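Long-range contact in probable transcriptional regulator WhiB7 (Mycobacterium tuberculosis, PDB 7KUG), which regulates transcription as a probably redox-responsive iron-sulfur protein of the WhiB family that carries a [4Fe-4S] cluster and is linked to antibiotic resistance: residues P16-W28 against V38-R50. The protein carries 2 engineered substitutions. Numbering follows the deposited sequence.
Sequences PVLPCHVGDPDMW and VAKTMCVSCPIRR. Engineered in segment 16-28: Met27 (natural residue Leu). Engineered in segment 38-50: Met42 (natural residue Leu). With SF4 (iron/sulfur cluster), chain E.
With CG beside its backbone N, chi1 -80°, and chi2 at -94°, Trp28 turns its indole against helix 33-43 and brings NE1 3.5 Å from Cys43 SG. The sulfur lies at the indole edge, in plane, and the N-H points to it in a weak hydrogen bond, bent to 146°. Ala39 CB sits over one face, 3.8 Å from the centroid of the five-membered ring in a CH-pi contact. Cys20 CB covers the opposite face, so the indole is sandwiched between Cys20 of its own segment and the helix. Met42, an engineered selenomethionine, crosses the far end of the ring at about a right angle, its CB 3.6 Å from Trp28 CZ2. Bent at chi2 and chi3, its chain carries CE round to Val22 CB, while the CE of Met27, also engineered, touches Val38 CG1 and Met42 CG.

Nearer the cluster, Pro19 packs against the C-terminal part of the helix, its CB 3.2 Å from Met42 O, and its CD rests on Cys46 CB of the turn that follows as well as on the cluster sulfide S3. Leu18 spreads its two methyls over the neighbouring turn, CD1 4.1 Å from Ile48 CD1 and CD2 against Cys46 SG. That sulfur also accepts the backbone N-H of Ile48 at 3.5 Å, so Cys43 SG and Cys46 SG each take one N-H in addition to binding iron.

Cys20, Cys43 and Cys46 bind three different irons, each through SG at 2.3 Å, and Cys52, which also lines the pocket, is probably the fourth ligand. A lone cysteine from the N-terminal loop joined to a CXXCXXXXXC run is the cluster-binding site of the WhiB family.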
ATOM      1  N   PRO A  16      -4.379 -16.764  11.745  1.00 72.57           N
ATOM      2  CA  PRO A  16      -3.021 -17.102  11.273  1.00 64.76           C
ATOM      3  C   PRO A  16      -2.051 -15.911  11.275  1.00 49.27           C
ATOM      4  O   PRO A  16      -1.951 -15.258  10.251  1.00 54.66           O
ATOM      5  CB  PRO A  16      -3.242 -17.558   9.822  1.00 72.63           C
ATOM      6  CG  PRO A  16      -4.427 -16.735   9.383  1.00 70.13           C
ATOM      7  CD  PRO A  16      -5.314 -16.718  10.609  1.00 69.98           C
ATOM      8  N   VAL A  17      -1.360 -15.659  12.394  1.00 60.89           N
ATOM      9  CA  VAL A  17      -0.578 -14.402  12.600  1.00 42.33           C
ATOM     10  C   VAL A  17       0.505 -14.316  11.517  1.00 37.84           C
ATOM     11  O   VAL A  17       1.267 -15.290  11.310  1.00 37.70           O
ATOM     12  CB  VAL A  17       0.011 -14.265  14.016  1.00 45.92           C
ATOM     13  CG1 VAL A  17       1.534 -14.285  14.008  1.00 45.36           C
ATOM     14  CG2 VAL A  17      -0.501 -13.004  14.702  1.00 45.11           C
ATOM     15  N   LEU A  18       0.549 -13.185  10.821  1.00 32.90           N
ATOM     16  CA  LEU A  18       1.717 -12.799   9.998  1.00 26.76           C
ATOM     17  C   LEU A  18       2.576 -11.852  10.824  1.00 21.29           C
ATOM     18  O   LEU A  18       2.060 -10.966  11.507  1.00 22.93           O
ATOM     19  CB  LEU A  18       1.232 -12.169   8.693  1.00 26.69           C
ATOM     20  CG  LEU A  18       0.190 -12.982   7.924  1.00 31.63           C
ATOM     21  CD1 LEU A  18      -0.221 -12.281   6.642  1.00 35.76           C
ATOM     22  CD2 LEU A  18       0.701 -14.379   7.615  1.00 35.54           C
ATOM     23  N   PRO A  19       3.917 -12.002  10.769  1.00 20.95           N
ATOM     24  CA  PRO A  19       4.810 -11.066  11.447  1.00 20.84           C
ATOM     25  C   PRO A  19       4.501  -9.595  11.149  1.00 21.59           C
ATOM     26  O   PRO A  19       4.729  -8.754  11.993  1.00 20.92           O
ATOM     27  CB  PRO A  19       6.192 -11.503  10.958  1.00 19.16           C
ATOM     28  CG  PRO A  19       6.031 -12.990  10.734  1.00 21.29           C
ATOM     29  CD  PRO A  19       4.630 -13.142  10.169  1.00 21.96           C
ATOM     30  N   CYS A  20       4.042  -9.270   9.938  1.00 19.98           N
ATOM     31  CA  CYS A  20       3.869  -7.847   9.548  1.00 19.97           C
ATOM     32  C   CYS A  20       2.537  -7.302  10.088  1.00 21.53           C
ATOM     33  O   CYS A  20       2.223  -6.138   9.807  1.00 21.80           O
ATOM     34  CB  CYS A  20       4.007  -7.678   8.042  1.00 17.99           C
ATOM     35  SG  CYS A  20       2.739  -8.545   7.086  1.00 20.29           S
ATOM     36  N   HIS A  21       1.818  -8.100  10.888  1.00 22.20           N
ATOM     37  CA  HIS A  21       0.678  -7.649  11.732  1.00 23.86           C
ATOM     38  C   HIS A  21       1.173  -7.205  13.113  1.00 23.76           C
ATOM     39  O   HIS A  21       0.349  -6.786  13.932  1.00 26.94           O
ATOM     40  CB  HIS A  21      -0.389  -8.745  11.800  1.00 26.19           C
ATOM     41  CG  HIS A  21      -1.032  -8.978  10.476  1.00 30.71           C
ATOM     42  ND1 HIS A  21      -1.523 -10.215  10.092  1.00 40.34           N
ATOM     43  CD2 HIS A  21      -1.222  -8.151   9.422  1.00 37.53           C
ATOM     44  CE1 HIS A  21      -2.010 -10.131   8.869  1.00 42.44           C
ATOM     45  NE2 HIS A  21      -1.845  -8.869   8.440  1.00 41.86           N
ATOM     46  N   VAL A  22       2.481  -7.270  13.343  1.00 23.93           N
ATOM     47  CA  VAL A  22       3.137  -6.854  14.616  1.00 24.93           C
ATOM     48  C   VAL A  22       3.822  -5.497  14.419  1.00 24.44           C
ATOM     49  O   VAL A  22       4.423  -5.265  13.357  1.00 26.36           O
ATOM     50  CB  VAL A  22       4.131  -7.932  15.082  1.00 25.60           C
ATOM     51  CG1 VAL A  22       4.826  -7.523  16.372  1.00 28.13           C
ATOM     52  CG2 VAL A  22       3.442  -9.281  15.224  1.00 24.42           C
ATOM     53  N   GLY A  23       3.714  -4.616  15.412  1.00 29.55           N
ATOM     54  CA  GLY A  23       4.295  -3.265  15.375  1.00 29.26           C
ATOM     55  C   GLY A  23       3.683  -2.389  14.290  1.00 28.74           C
ATOM     56  O   GLY A  23       2.507  -2.566  13.943  1.00 36.74           O
ATOM     57  N   ASP A  24       4.476  -1.452  13.786  1.00 27.10           N
ATOM     58  CA  ASP A  24       4.050  -0.358  12.884  1.00 27.66           C
ATOM     59  C   ASP A  24       4.178  -0.906  11.466  1.00 23.72           C
ATOM     60  O   ASP A  24       5.251  -1.373  11.093  1.00 23.20           O
ATOM     61  CB  ASP A  24       4.914   0.872  13.187  1.00 27.99           C
ATOM     62  CG  ASP A  24       4.788   2.081  12.270  1.00 35.68           C
ATOM     63  OD1 ASP A  24       3.892   2.100  11.394  1.00 33.38           O
ATOM     64  OD2 ASP A  24       5.600   3.017  12.460  1.00 40.09           O
ATOM     65  N   PRO A  25       3.105  -0.881  10.645  1.00 23.58           N
ATOM     66  CA  PRO A  25       3.203  -1.260   9.237  1.00 24.15           C
ATOM     67  C   PRO A  25       4.356  -0.580   8.483  1.00 21.35           C
ATOM     68  O   PRO A  25       4.940  -1.174   7.593  1.00 21.09           O
ATOM     69  CB  PRO A  25       1.881  -0.816   8.593  1.00 25.91           C
ATOM     70  CG  PRO A  25       0.981  -0.352   9.720  1.00 28.66           C
ATOM     71  CD  PRO A  25       1.748  -0.452  11.017  1.00 26.56           C
ATOM     72  N   ASP A  26       4.687   0.663   8.822  1.00 20.38           N
ATOM     73  CA  ASP A  26       5.735   1.414   8.099  1.00 21.92           C
ATOM     74  C   ASP A  26       7.112   0.810   8.378  1.00 21.33           C
ATOM     75  O   ASP A  26       8.050   1.188   7.673  1.00 24.18           O
ATOM     76  CB  ASP A  26       5.674   2.901   8.430  1.00 23.20           C
ATOM     77  CG  ASP A  26       4.581   3.630   7.670  1.00 29.17           C
ATOM     78  OD1 ASP A  26       3.981   3.029   6.736  1.00 25.10           O
ATOM     79  OD2 ASP A  26       4.331   4.801   8.022  1.00 34.93           O
HETATM   80  N   MSE A  27       7.238  -0.113   9.335  1.00 21.42           N
HETATM   81  CA  MSE A  27       8.513  -0.857   9.524  1.00 23.72           C
HETATM   82  C   MSE A  27       8.907  -1.533   8.204  1.00 21.41           C
HETATM   83  O   MSE A  27      10.122  -1.641   7.938  1.00 22.58           O
HETATM   84  CB  MSE A  27       8.388  -1.879  10.655  1.00 26.54           C
HETATM   85  CG  MSE A  27       8.440  -1.261  12.030  1.00 31.41           C
HETATM   86 SE   MSE A  27       8.264  -2.645  13.415  0.70 30.89          SE
HETATM   87  CE  MSE A  27       9.215  -4.117  12.522  1.00 23.96           C
ATOM     88  N   TRP A  28       7.927  -1.954   7.394  1.00 18.38           N
ATOM     89  CA  TRP A  28       8.196  -2.695   6.132  1.00 18.88           C
ATOM     90  C   TRP A  28       8.512  -1.708   5.000  1.00 21.82           C
ATOM     91  O   TRP A  28       8.819  -2.178   3.884  1.00 18.98           O
ATOM     92  CB  TRP A  28       7.045  -3.667   5.815  1.00 18.77           C
ATOM     93  CG  TRP A  28       7.196  -4.907   6.637  1.00 17.52           C
ATOM     94  CD1 TRP A  28       7.812  -6.060   6.260  1.00 17.70           C
ATOM     95  CD2 TRP A  28       6.854  -5.067   8.029  1.00 18.03           C
ATOM     96  NE1 TRP A  28       7.867  -6.937   7.310  1.00 18.02           N
ATOM     97  CE2 TRP A  28       7.276  -6.364   8.403  1.00 18.19           C
ATOM     98  CE3 TRP A  28       6.219  -4.262   8.982  1.00 20.64           C
ATOM     99  CZ2 TRP A  28       7.094  -6.862   9.690  1.00 19.93           C
ATOM    100  CZ3 TRP A  28       6.038  -4.757  10.259  1.00 20.06           C
ATOM    101  CH2 TRP A  28       6.444  -6.053  10.591  1.00 20.63           C
ATOM    102  N   VAL A  38      15.618  -5.011   9.927  1.00 22.45           N
ATOM    103  CA  VAL A  38      14.645  -5.462  10.964  1.00 23.03           C
ATOM    104  C   VAL A  38      13.433  -6.102  10.264  1.00 20.24           C
ATOM    105  O   VAL A  38      13.071  -7.239  10.611  1.00 20.55           O
ATOM    106  CB  VAL A  38      14.243  -4.313  11.909  1.00 22.48           C
ATOM    107  CG1 VAL A  38      13.054  -4.683  12.769  1.00 23.22           C
ATOM    108  CG2 VAL A  38      15.405  -3.877  12.785  1.00 26.55           C
ATOM    109  N   ALA A  39      12.827  -5.425   9.288  1.00 21.19           N
ATOM    110  CA  ALA A  39      11.628  -5.935   8.588  1.00 20.05           C
ATOM    111  C   ALA A  39      11.966  -7.260   7.896  1.00 17.34           C
ATOM    112  O   ALA A  39      11.166  -8.210   7.991  1.00 19.24           O
ATOM    113  CB  ALA A  39      11.108  -4.909   7.607  1.00 22.27           C
ATOM    114  N   LYS A  40      13.110  -7.328   7.213  1.00 19.04           N
ATOM    115  CA  LYS A  40      13.556  -8.576   6.544  1.00 19.71           C
ATOM    116  C   LYS A  40      13.603  -9.713   7.574  1.00 19.64           C
ATOM    117  O   LYS A  40      13.230 -10.854   7.229  1.00 18.50           O
ATOM    118  CB  LYS A  40      14.929  -8.401   5.905  1.00 21.99           C
ATOM    119  CG  LYS A  40      14.929  -7.658   4.582  1.00 23.77           C
ATOM    120  CD  LYS A  40      16.299  -7.579   3.980  1.00 26.34           C
ATOM    121  CE  LYS A  40      16.811  -8.919   3.511  1.00 25.98           C
ATOM    122  NZ  LYS A  40      18.036  -8.751   2.697  1.00 31.18           N
ATOM    123  N   THR A  41      14.051  -9.430   8.793  1.00 18.99           N
ATOM    124  CA  THR A  41      14.233 -10.476   9.823  1.00 19.09           C
ATOM    125  C   THR A  41      12.856 -10.924  10.317  1.00 20.12           C
ATOM    126  O   THR A  41      12.644 -12.139  10.526  1.00 19.02           O
ATOM    127  CB  THR A  41      15.137  -9.983  10.957  1.00 20.79           C
ATOM    128  OG1 THR A  41      16.393  -9.651  10.369  1.00 22.55           O
ATOM    129  CG2 THR A  41      15.341 -11.013  12.045  1.00 21.01           C
HETATM  130  N   MSE A  42      11.929  -9.985  10.473  1.00 20.85           N
HETATM  131  CA  MSE A  42      10.548 -10.310  10.904  1.00 18.84           C
HETATM  132  C   MSE A  42       9.946 -11.341   9.947  1.00 18.27           C
HETATM  133  O   MSE A  42       9.270 -12.247  10.425  1.00 19.23           O
HETATM  134  CB  MSE A  42       9.664  -9.061  10.919  1.00 20.05           C
HETATM  135  CG  MSE A  42      10.102  -8.025  11.908  1.00 18.14           C
HETATM  136 SE   MSE A  42       9.688  -8.495  13.740  0.90 18.86          SE
HETATM  137  CE  MSE A  42       7.799  -7.949  13.816  1.00 22.65           C
ATOM    138  N   CYS A  43      10.142 -11.169   8.632  1.00 19.53           N
ATOM    139  CA  CYS A  43       9.489 -12.003   7.598  1.00 17.44           C
ATOM    140  C   CYS A  43       9.979 -13.455   7.671  1.00 17.61           C
ATOM    141  O   CYS A  43       9.298 -14.330   7.154  1.00 18.00           O
ATOM    142  CB  CYS A  43       9.769 -11.475   6.196  1.00 17.66           C
ATOM    143  SG  CYS A  43       8.915  -9.934   5.769  1.00 18.89           S
ATOM    144  N   VAL A  44      11.138 -13.725   8.262  1.00 18.99           N
ATOM    145  CA  VAL A  44      11.807 -15.047   8.064  1.00 19.83           C
ATOM    146  C   VAL A  44      10.880 -16.190   8.495  1.00 20.47           C
ATOM    147  O   VAL A  44      10.888 -17.222   7.807  1.00 23.23           O
ATOM    148  CB  VAL A  44      13.163 -15.101   8.789  1.00 20.21           C
ATOM    149  CG1 VAL A  44      13.747 -16.506   8.802  1.00 21.16           C
ATOM    150  CG2 VAL A  44      14.146 -14.125   8.167  1.00 21.48           C
ATOM    151  N   SER A  45      10.128 -16.034   9.586  1.00 19.35           N
ATOM    152  CA  SER A  45       9.268 -17.095  10.174  1.00 21.64           C
ATOM    153  C   SER A  45       7.857 -17.061   9.580  1.00 23.52           C
ATOM    154  O   SER A  45       7.016 -17.870  10.010  1.00 23.66           O
ATOM    155  CB  SER A  45       9.192 -16.974  11.667  1.00 22.29           C
ATOM    156  OG  SER A  45       8.395 -15.864  12.048  1.00 26.50           O
ATOM    157  N   CYS A  46       7.575 -16.135   8.665  1.00 21.18           N
ATOM    158  CA  CYS A  46       6.218 -15.999   8.078  1.00 20.63           C
ATOM    159  C   CYS A  46       5.793 -17.289   7.385  1.00 21.86           C
ATOM    160  O   CYS A  46       6.507 -17.825   6.546  1.00 20.53           O
ATOM    161  CB  CYS A  46       6.149 -14.855   7.082  1.00 19.92           C
ATOM    162  SG  CYS A  46       4.462 -14.653   6.480  1.00 20.01           S
ATOM    163  N   PRO A  47       4.589 -17.820   7.692  1.00 23.85           N
ATOM    164  CA  PRO A  47       4.141 -19.066   7.068  1.00 25.40           C
ATOM    165  C   PRO A  47       3.871 -18.966   5.555  1.00 28.97           C
ATOM    166  O   PRO A  47       3.854 -20.001   4.887  1.00 27.13           O
ATOM    167  CB  PRO A  47       2.860 -19.411   7.845  1.00 25.85           C
ATOM    168  CG  PRO A  47       2.370 -18.097   8.406  1.00 28.11           C
ATOM    169  CD  PRO A  47       3.622 -17.277   8.652  1.00 23.40           C
ATOM    170  N   ILE A  48       3.691 -17.754   5.026  1.00 24.22           N
ATOM    171  CA  ILE A  48       3.449 -17.516   3.566  1.00 23.85           C
ATOM    172  C   ILE A  48       4.611 -16.729   2.937  1.00 23.59           C
ATOM    173  O   ILE A  48       4.412 -16.122   1.861  1.00 21.86           O
ATOM    174  CB  ILE A  48       2.094 -16.822   3.333  1.00 23.91           C
ATOM    175  CG1 ILE A  48       2.055 -15.397   3.891  1.00 24.46           C
ATOM    176  CG2 ILE A  48       0.961 -17.664   3.883  1.00 26.24           C
ATOM    177  CD1 ILE A  48       0.830 -14.616   3.480  1.00 27.38           C
ATOM    178  N   ARG A  49       5.803 -16.755   3.535  1.00 23.75           N
ATOM    179  CA  ARG A  49       6.937 -15.899   3.099  1.00 20.57           C
ATOM    180  C   ARG A  49       7.203 -16.076   1.596  1.00 21.62           C
ATOM    181  O   ARG A  49       7.295 -15.093   0.872  1.00 21.00           O
ATOM    182  CB  ARG A  49       8.192 -16.209   3.917  1.00 20.29           C
ATOM    183  CG  ARG A  49       9.309 -15.203   3.688  1.00 21.03           C
ATOM    184  CD  ARG A  49      10.589 -15.659   4.345  1.00 24.31           C
ATOM    185  NE  ARG A  49      11.265 -16.637   3.508  1.00 24.21           N
ATOM    186  CZ  ARG A  49      12.076 -17.588   3.959  1.00 38.06           C
ATOM    187  NH1 ARG A  49      12.669 -18.402   3.099  1.00 43.21           N
ATOM    188  NH2 ARG A  49      12.278 -17.741   5.260  1.00 36.57           N
ATOM    189  N   ARG A  50       7.334 -17.313   1.109  1.00 21.94           N
ATOM    190  CA  ARG A  50       7.720 -17.530  -0.308  1.00 23.65           C
ATOM    191  C   ARG A  50       6.581 -17.114  -1.241  1.00 23.18           C
ATOM    192  O   ARG A  50       6.889 -16.651  -2.350  1.00 25.36           O
ATOM    193  CB  ARG A  50       8.101 -18.990  -0.528  1.00 26.03           C
ATOM    194  CG  ARG A  50       9.403 -19.356   0.158  1.00 30.44           C
ATOM    195  CD  ARG A  50      10.008 -20.580  -0.488  1.00 37.40           C
ATOM    196  NE  ARG A  50      11.359 -20.754  -0.006  1.00 36.30           N
ATOM    197  CZ  ARG A  50      11.676 -21.454   1.059  1.00 34.50           C
ATOM    198  NH1 ARG A  50      10.728 -22.081   1.737  1.00 38.74           N
ATOM    199  NH2 ARG A  50      12.941 -21.534   1.433  1.00 36.29           N
TER
HETATM  200 FE1  SF4 E 101       4.815 -12.519   5.672  1.00 20.61          FE
HETATM  201 FE2  SF4 E 101       4.121  -9.910   5.879  1.00 19.60          FE
HETATM  202 FE3  SF4 E 101       4.861 -10.979   3.459  1.00 19.45          FE
HETATM  203 FE4  SF4 E 101       6.734 -10.594   5.443  1.00 18.34          FE
HETATM  204  S1  SF4 E 101       5.464  -9.096   4.394  1.00 18.76           S
HETATM  205  S2  SF4 E 101       6.442 -12.354   4.183  1.00 17.56           S
HETATM  206  S3  SF4 E 101       5.529 -11.061   7.193  1.00 17.34           S
HETATM  207  S4  SF4 E 101       3.157 -11.476   4.683  1.00 20.51           S